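Local coordinates for putative platelet activating factor (Streptococcus pneumoniae, PDB 2HSJ), which is of unknown function but, as a member of the GDSL-like SGNH hydrolase family, probably hydrolyses ester bonds, at residues V86-T95 / Y122-L133. Residues are numbered along the deposited sequence; the frame is centred on the assembly and turned at random.
Sequences VDKIFLLIGT and YPLTEIKLLSIL. With GOL (glycerol), chain T.
Phe90 holds its CG anti to the carbonyl carbon (chi1 -82°), which, with the strand register, brings its ring beneath CB of Lys128. That CB sits over the ring centre in a CH-pi contact, 3.9 Å from the centroid. The first torsion of Lys128 then sets its CG 3.6 Å from CE1 of Phe90, and the bend at chi2 (-62°) turns the rest of the chain off the ring, so that CE comes up to Lys88. Lysine suits the place because its aliphatic stem can cover an aromatic face while the straight remainder carries the ammonium onward to a salt bridge with Glu171 and a weaker one with Glu126. Leu130 CD1 adds apolar packing beside CD2 of the same ring, and Phe39 stacks on that ring from the neighbouring strand 37-41. Lys88 and Glu126 run side by side; the C-terminal carboxylate of Tyr214 forms a salt bridge with Lys88.

Strands 88-92 and 126-130 are adjacent parallel members of the five-stranded sheet at the heart of this SGNH-hydrolase alpha/beta fold, and helix 104-121 makes the right-handed beta-alpha-beta crossover between them. Five nearly straight backbone bonds, from Glu126 N to Asp87 O (3.0 Å) through Leu130 N to Leu91 O, set the pairing. The face bearing Ile89, Ile127, Leu91 and Leu129 is purely aliphatic, fitting its burial under helices 104-121 and 150-164; CD2 of Leu91 meets CD1 of Leu129 at 4.0 Å.

At the strands' beginning, Thr125 OG1 donates to Val86 O over 2.7 Å, from 29° off the carbonyl plane, while its CG2 touches CG1 of Val86. Threonine thus serves a polar and an apolar neighbour at once. At the other end, Gly94 turns with a positive phi, readily accessible to glycine, and CD1 of Ile132 packs on its bare CA at 4.0 Å.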
ATOM      1  N   VAL D  86      -6.697 -11.091   1.207  1.00 10.76           N
ATOM      2  CA  VAL D  86      -5.725 -12.054   0.691  1.00 10.61           C
ATOM      3  C   VAL D  86      -6.289 -12.703  -0.573  1.00 10.97           C
ATOM      4  O   VAL D  86      -7.285 -13.422  -0.525  1.00 11.66           O
ATOM      5  CB  VAL D  86      -5.405 -13.150   1.722  1.00 10.78           C
ATOM      6  CG1 VAL D  86      -4.309 -14.069   1.149  1.00 11.27           C
ATOM      7  CG2 VAL D  86      -4.968 -12.506   3.051  1.00 11.44           C
ATOM      8  N   ASP D  87      -5.668 -12.419  -1.705  1.00 10.72           N
ATOM      9  CA  ASP D  87      -6.108 -13.022  -2.963  1.00 11.26           C
ATOM     10  C   ASP D  87      -5.652 -14.474  -3.084  1.00 11.31           C
ATOM     11  O   ASP D  87      -6.419 -15.338  -3.536  1.00 12.09           O
ATOM     12  CB  ASP D  87      -5.567 -12.204  -4.152  1.00 10.97           C
ATOM     13  CG  ASP D  87      -6.428 -10.994  -4.472  1.00 17.04           C
ATOM     14  OD1 ASP D  87      -7.421 -10.727  -3.729  1.00 20.36           O
ATOM     15  OD2 ASP D  87      -6.132 -10.318  -5.492  1.00 20.85           O
ATOM     16  N   LYS D  88      -4.396 -14.739  -2.715  1.00 11.53           N
ATOM     17  CA  LYS D  88      -3.808 -16.041  -2.949  1.00 11.89           C
ATOM     18  C   LYS D  88      -2.846 -16.370  -1.842  1.00 11.71           C
ATOM     19  O   LYS D  88      -2.182 -15.487  -1.273  1.00 11.55           O
ATOM     20  CB  LYS D  88      -3.024 -16.080  -4.281  1.00 12.58           C
ATOM     21  CG  LYS D  88      -3.861 -15.762  -5.509  1.00 12.95           C
ATOM     22  CD  LYS D  88      -2.993 -15.779  -6.739  1.00 15.57           C
ATOM     23  CE  LYS D  88      -3.811 -15.536  -7.987  1.00 19.81           C
ATOM     24  NZ  LYS D  88      -4.302 -14.154  -8.019  1.00 20.20           N
ATOM     25  N   ILE D  89      -2.773 -17.662  -1.559  1.00 10.79           N
ATOM     26  CA  ILE D  89      -1.745 -18.247  -0.705  1.00 12.04           C
ATOM     27  C   ILE D  89      -0.935 -19.189  -1.568  1.00 11.88           C
ATOM     28  O   ILE D  89      -1.497 -20.065  -2.211  1.00 12.25           O
ATOM     29  CB  ILE D  89      -2.386 -19.057   0.446  1.00 12.79           C
ATOM     30  CG1 ILE D  89      -3.089 -18.111   1.421  1.00 14.61           C
ATOM     31  CG2 ILE D  89      -1.338 -19.933   1.175  1.00 13.72           C
ATOM     32  CD1 ILE D  89      -4.174 -18.809   2.288  1.00 16.88           C
ATOM     33  N   PHE D  90       0.378 -18.980  -1.613  1.00 11.49           N
ATOM     34  CA  PHE D  90       1.282 -19.922  -2.285  1.00 11.93           C
ATOM     35  C   PHE D  90       1.838 -20.823  -1.212  1.00 12.92           C
ATOM     36  O   PHE D  90       2.360 -20.338  -0.206  1.00 13.35           O
ATOM     37  CB  PHE D  90       2.420 -19.188  -2.978  1.00 12.65           C
ATOM     38  CG  PHE D  90       2.053 -18.638  -4.319  1.00 12.81           C
ATOM     39  CD1 PHE D  90       0.953 -17.812  -4.497  1.00 13.02           C
ATOM     40  CD2 PHE D  90       2.810 -18.994  -5.430  1.00 16.26           C
ATOM     41  CE1 PHE D  90       0.637 -17.327  -5.754  1.00 12.45           C
ATOM     42  CE2 PHE D  90       2.496 -18.522  -6.688  1.00 16.50           C
ATOM     43  CZ  PHE D  90       1.408 -17.688  -6.856  1.00 14.47           C
ATOM     44  N   LEU D  91       1.740 -22.129  -1.426  1.00 12.31           N
ATOM     45  CA  LEU D  91       2.169 -23.098  -0.449  1.00 11.92           C
ATOM     46  C   LEU D  91       3.242 -24.008  -1.061  1.00 11.53           C
ATOM     47  O   LEU D  91       2.995 -24.723  -2.037  1.00 12.06           O
ATOM     48  CB  LEU D  91       0.958 -23.914  -0.007  1.00 12.38           C
ATOM     49  CG  LEU D  91       1.229 -24.969   1.031  1.00 13.30           C
ATOM     50  CD1 LEU D  91       1.918 -24.372   2.251  1.00 16.12           C
ATOM     51  CD2 LEU D  91      -0.120 -25.631   1.388  1.00 18.37           C
ATOM     52  N   LEU D  92       4.426 -23.999  -0.440  1.00 10.73           N
ATOM     53  CA  LEU D  92       5.537 -24.843  -0.867  1.00 11.67           C
ATOM     54  C   LEU D  92       6.003 -25.590   0.367  1.00 11.19           C
ATOM     55  O   LEU D  92       6.667 -25.033   1.260  1.00 12.40           O
ATOM     56  CB  LEU D  92       6.719 -24.042  -1.471  1.00 13.14           C
ATOM     57  CG  LEU D  92       7.920 -24.909  -1.880  1.00 14.35           C
ATOM     58  CD1 LEU D  92       7.520 -26.048  -2.872  1.00 15.68           C
ATOM     59  CD2 LEU D  92       8.956 -24.002  -2.493  1.00 18.11           C
ATOM     60  N   ILE D  93       5.672 -26.872   0.421  1.00 10.94           N
ATOM     61  CA  ILE D  93       5.996 -27.663   1.591  1.00 12.22           C
ATOM     62  C   ILE D  93       5.954 -29.125   1.230  1.00 11.65           C
ATOM     63  O   ILE D  93       5.245 -29.514   0.291  1.00 12.15           O
ATOM     64  CB  ILE D  93       5.028 -27.323   2.779  1.00 12.25           C
ATOM     65  CG1 ILE D  93       5.614 -27.817   4.121  1.00 14.16           C
ATOM     66  CG2 ILE D  93       3.593 -27.808   2.482  1.00 13.69           C
ATOM     67  CD1 ILE D  93       5.023 -27.134   5.305  1.00 15.88           C
ATOM     68  N   GLY D  94       6.743 -29.915   1.969  1.00 11.33           N
ATOM     69  CA  GLY D  94       6.736 -31.355   1.814  1.00 11.82           C
ATOM     70  C   GLY D  94       8.119 -31.939   1.680  1.00 11.84           C
ATOM     71  O   GLY D  94       8.291 -33.111   2.013  1.00 12.16           O
ATOM     72  N   THR D  95       9.110 -31.167   1.215  1.00 12.19           N
ATOM     73  CA  THR D  95      10.450 -31.758   1.027  1.00 11.37           C
ATOM     74  C   THR D  95      11.006 -32.283   2.342  1.00 11.63           C
ATOM     75  O   THR D  95      11.758 -33.251   2.343  1.00 12.82           O
ATOM     76  CB  THR D  95      11.450 -30.834   0.286  1.00 12.54           C
ATOM     77  OG1 THR D  95      12.545 -31.626  -0.230  1.00 12.75           O
ATOM     78  CG2 THR D  95      11.988 -29.716   1.185  1.00 12.52           C
ATOM     79  N   TYR D 122     -10.875 -18.040   5.020  1.00 14.96           N
ATOM     80  CA  TYR D 122     -10.535 -17.182   3.884  1.00 14.54           C
ATOM     81  C   TYR D 122     -11.275 -17.723   2.674  1.00 14.68           C
ATOM     82  O   TYR D 122     -10.652 -18.221   1.742  1.00 14.44           O
ATOM     83  CB  TYR D 122      -8.998 -17.155   3.638  1.00 14.51           C
ATOM     84  CG  TYR D 122      -8.255 -16.503   4.794  1.00 15.91           C
ATOM     85  CD1 TYR D 122      -7.930 -15.147   4.765  1.00 16.93           C
ATOM     86  CD2 TYR D 122      -7.917 -17.237   5.932  1.00 15.59           C
ATOM     87  CE1 TYR D 122      -7.269 -14.545   5.837  1.00 17.05           C
ATOM     88  CE2 TYR D 122      -7.289 -16.649   7.019  1.00 17.21           C
ATOM     89  CZ  TYR D 122      -6.960 -15.303   6.969  1.00 16.89           C
ATOM     90  OH  TYR D 122      -6.326 -14.715   8.042  1.00 16.38           O
ATOM     91  N   PRO D 123     -12.620 -17.619   2.672  1.00 15.26           N
ATOM     92  CA  PRO D 123     -13.358 -18.345   1.634  1.00 15.56           C
ATOM     93  C   PRO D 123     -13.143 -17.909   0.176  1.00 15.76           C
ATOM     94  O   PRO D 123     -13.368 -18.724  -0.725  1.00 16.79           O
ATOM     95  CB  PRO D 123     -14.832 -18.175   2.038  1.00 15.98           C
ATOM     96  CG  PRO D 123     -14.867 -17.023   2.946  1.00 16.61           C
ATOM     97  CD  PRO D 123     -13.515 -16.875   3.581  1.00 15.68           C
ATOM     98  N   LEU D 124     -12.703 -16.665  -0.049  1.00 15.34           N
ATOM     99  CA  LEU D 124     -12.514 -16.178  -1.424  1.00 15.11           C
ATOM    100  C   LEU D 124     -11.054 -16.267  -1.858  1.00 14.57           C
ATOM    101  O   LEU D 124     -10.717 -15.852  -2.967  1.00 14.64           O
ATOM    102  CB  LEU D 124     -13.037 -14.741  -1.599  1.00 16.28           C
ATOM    103  CG  LEU D 124     -14.539 -14.540  -1.358  1.00 18.05           C
ATOM    104  CD1 LEU D 124     -14.937 -13.064  -1.418  1.00 19.98           C
ATOM    105  CD2 LEU D 124     -15.313 -15.323  -2.377  1.00 20.74           C
ATOM    106  N   THR D 125     -10.207 -16.811  -0.992  1.00 12.22           N
ATOM    107  CA  THR D 125      -8.778 -16.890  -1.282  1.00 12.51           C
ATOM    108  C   THR D 125      -8.445 -18.167  -2.039  1.00 13.20           C
ATOM    109  O   THR D 125      -8.944 -19.246  -1.700  1.00 14.88           O
ATOM    110  CB  THR D 125      -7.980 -16.808   0.025  1.00 12.94           C
ATOM    111  OG1 THR D 125      -8.317 -15.580   0.687  1.00 12.87           O
ATOM    112  CG2 THR D 125      -6.461 -16.875  -0.211  1.00 13.27           C
ATOM    113  N   GLU D 126      -7.613 -18.035  -3.068  1.00 12.56           N
ATOM    114  CA  GLU D 126      -7.113 -19.175  -3.837  1.00 13.32           C
ATOM    115  C   GLU D 126      -5.861 -19.740  -3.199  1.00 12.87           C
ATOM    116  O   GLU D 126      -5.085 -18.986  -2.602  1.00 13.55           O
ATOM    117  CB  GLU D 126      -6.809 -18.745  -5.270  1.00 13.12           C
ATOM    118  CG  GLU D 126      -8.103 -18.442  -6.036  1.00 15.52           C
ATOM    119  CD  GLU D 126      -7.849 -17.886  -7.410  1.00 20.23           C
ATOM    120  OE1 GLU D 126      -6.702 -17.551  -7.718  1.00 19.91           O
ATOM    121  OE2 GLU D 126      -8.812 -17.783  -8.208  1.00 24.60           O
ATOM    122  N   ILE D 127      -5.655 -21.062  -3.288  1.00 12.08           N
ATOM    123  CA  ILE D 127      -4.409 -21.667  -2.842  1.00 12.61           C
ATOM    124  C   ILE D 127      -3.680 -22.157  -4.065  1.00 10.92           C
ATOM    125  O   ILE D 127      -4.262 -22.858  -4.899  1.00 12.55           O
ATOM    126  CB  ILE D 127      -4.651 -22.830  -1.832  1.00 12.55           C
ATOM    127  CG1 ILE D 127      -5.182 -22.264  -0.507  1.00 16.07           C
ATOM    128  CG2 ILE D 127      -3.374 -23.652  -1.590  1.00 13.51           C
ATOM    129  CD1 ILE D 127      -5.712 -23.356   0.461  1.00 14.23           C
ATOM    130  N   LYS D 128      -2.424 -21.759  -4.204  1.00 11.07           N
ATOM    131  CA  LYS D 128      -1.563 -22.288  -5.263  1.00 10.99           C
ATOM    132  C   LYS D 128      -0.632 -23.283  -4.594  1.00 11.29           C
ATOM    133  O   LYS D 128       0.245 -22.903  -3.809  1.00 12.16           O
ATOM    134  CB  LYS D 128      -0.798 -21.136  -5.930  1.00 11.76           C
ATOM    135  CG  LYS D 128      -1.708 -20.007  -6.423  1.00 11.88           C
ATOM    136  CD  LYS D 128      -2.677 -20.551  -7.492  1.00 13.86           C
ATOM    137  CE  LYS D 128      -3.649 -19.493  -7.988  1.00 13.87           C
ATOM    138  NZ  LYS D 128      -4.655 -20.081  -8.952  1.00 15.99           N
ATOM    139  N   LEU D 129      -0.861 -24.565  -4.872  1.00 10.93           N
ATOM    140  CA  LEU D 129      -0.087 -25.621  -4.212  1.00 10.61           C
ATOM    141  C   LEU D 129       1.071 -26.007  -5.140  1.00 10.77           C
ATOM    142  O   LEU D 129       0.869 -26.638  -6.196  1.00 11.46           O
ATOM    143  CB  LEU D 129      -0.983 -26.838  -3.931  1.00 11.09           C
ATOM    144  CG  LEU D 129      -0.354 -28.094  -3.306  1.00 11.01           C
ATOM    145  CD1 LEU D 129       0.265 -27.792  -1.906  1.00 13.70           C
ATOM    146  CD2 LEU D 129      -1.419 -29.205  -3.231  1.00 11.56           C
ATOM    147  N   LEU D 130       2.276 -25.609  -4.742  1.00 10.54           N
ATOM    148  CA  LEU D 130       3.418 -25.806  -5.617  1.00 10.76           C
ATOM    149  C   LEU D 130       3.855 -27.255  -5.599  1.00 11.10           C
ATOM    150  O   LEU D 130       3.845 -27.913  -4.557  1.00 12.24           O
ATOM    151  CB  LEU D 130       4.600 -24.914  -5.194  1.00 11.25           C
ATOM    152  CG  LEU D 130       4.570 -23.520  -5.821  1.00 14.17           C
ATOM    153  CD1 LEU D 130       3.316 -22.691  -5.464  1.00 16.73           C
ATOM    154  CD2 LEU D 130       5.860 -22.818  -5.383  1.00 17.22           C
ATOM    155  N   SER D 131       4.326 -27.734  -6.743  1.00 11.13           N
ATOM    156  CA  SER D 131       5.065 -28.983  -6.740  1.00 11.98           C
ATOM    157  C   SER D 131       6.263 -28.862  -5.792  1.00 10.97           C
ATOM    158  O   SER D 131       6.952 -27.841  -5.794  1.00 12.25           O
ATOM    159  CB  SER D 131       5.560 -29.255  -8.159  1.00 12.68           C
ATOM    160  OG  SER D 131       6.411 -28.215  -8.577  1.00 14.46           O
ATOM    161  N   ILE D 132       6.544 -29.911  -5.020  1.00 11.22           N
ATOM    162  CA  ILE D 132       7.826 -30.004  -4.324  1.00 11.60           C
ATOM    163  C   ILE D 132       8.955 -29.923  -5.358  1.00 11.22           C
ATOM    164  O   ILE D 132       8.899 -30.536  -6.423  1.00 11.41           O
ATOM    165  CB  ILE D 132       7.903 -31.324  -3.528  1.00 10.65           C
ATOM    166  CG1 ILE D 132       6.762 -31.391  -2.501  1.00 12.41           C
ATOM    167  CG2 ILE D 132       9.294 -31.525  -2.917  1.00 12.27           C
ATOM    168  CD1 ILE D 132       6.555 -32.781  -1.868  1.00 12.36           C
ATOM    169  N   LEU D 133       9.999 -29.160  -5.039  1.00 11.61           N
ATOM    170  CA  LEU D 133      11.049 -28.920  -6.019  1.00 11.13           C
ATOM    171  C   LEU D 133      11.995 -30.121  -6.138  1.00 11.27           C
ATOM    172  O   LEU D 133      12.112 -30.913  -5.198  1.00 10.43           O
ATOM    173  CB  LEU D 133      11.843 -27.666  -5.653  1.00 11.45           C
ATOM    174  CG  LEU D 133      11.042 -26.416  -5.297  1.00 13.63           C
ATOM    175  CD1 LEU D 133      11.984 -25.224  -5.124  1.00 14.33           C
ATOM    176  CD2 LEU D 133      10.043 -26.130  -6.366  1.00 14.11           C
TER
HETATM  177  C1  GOL T1407     -11.882 -13.672   1.336  1.00 38.79           C
HETATM  178  O1  GOL T1407     -11.096 -14.831   1.478  1.00 36.97           O
HETATM  179  C2  GOL T1407     -11.210 -12.532   2.081  1.00 38.20           C
HETATM  180  O2  GOL T1407     -11.241 -12.828   3.462  1.00 39.01           O
HETATM  181  C3  GOL T1407      -9.778 -12.363   1.586  1.00 36.43           C
HETATM  182  O3  GOL T1407      -8.904 -12.234   2.685  1.00 31.93           O
HETATM  183  O   HOH W   1      -8.853 -15.135  -4.856  1.00 23.07           O
HETATM  184  O   HOH W   2      -6.953 -14.678  -6.942  1.00 44.23           O
HETATM  185  O   HOH W   3       3.721 -27.463  -1.705  1.00 12.83           O
HETATM  186  O   HOH W   4      12.759 -30.225  -2.571  1.00 12.21           O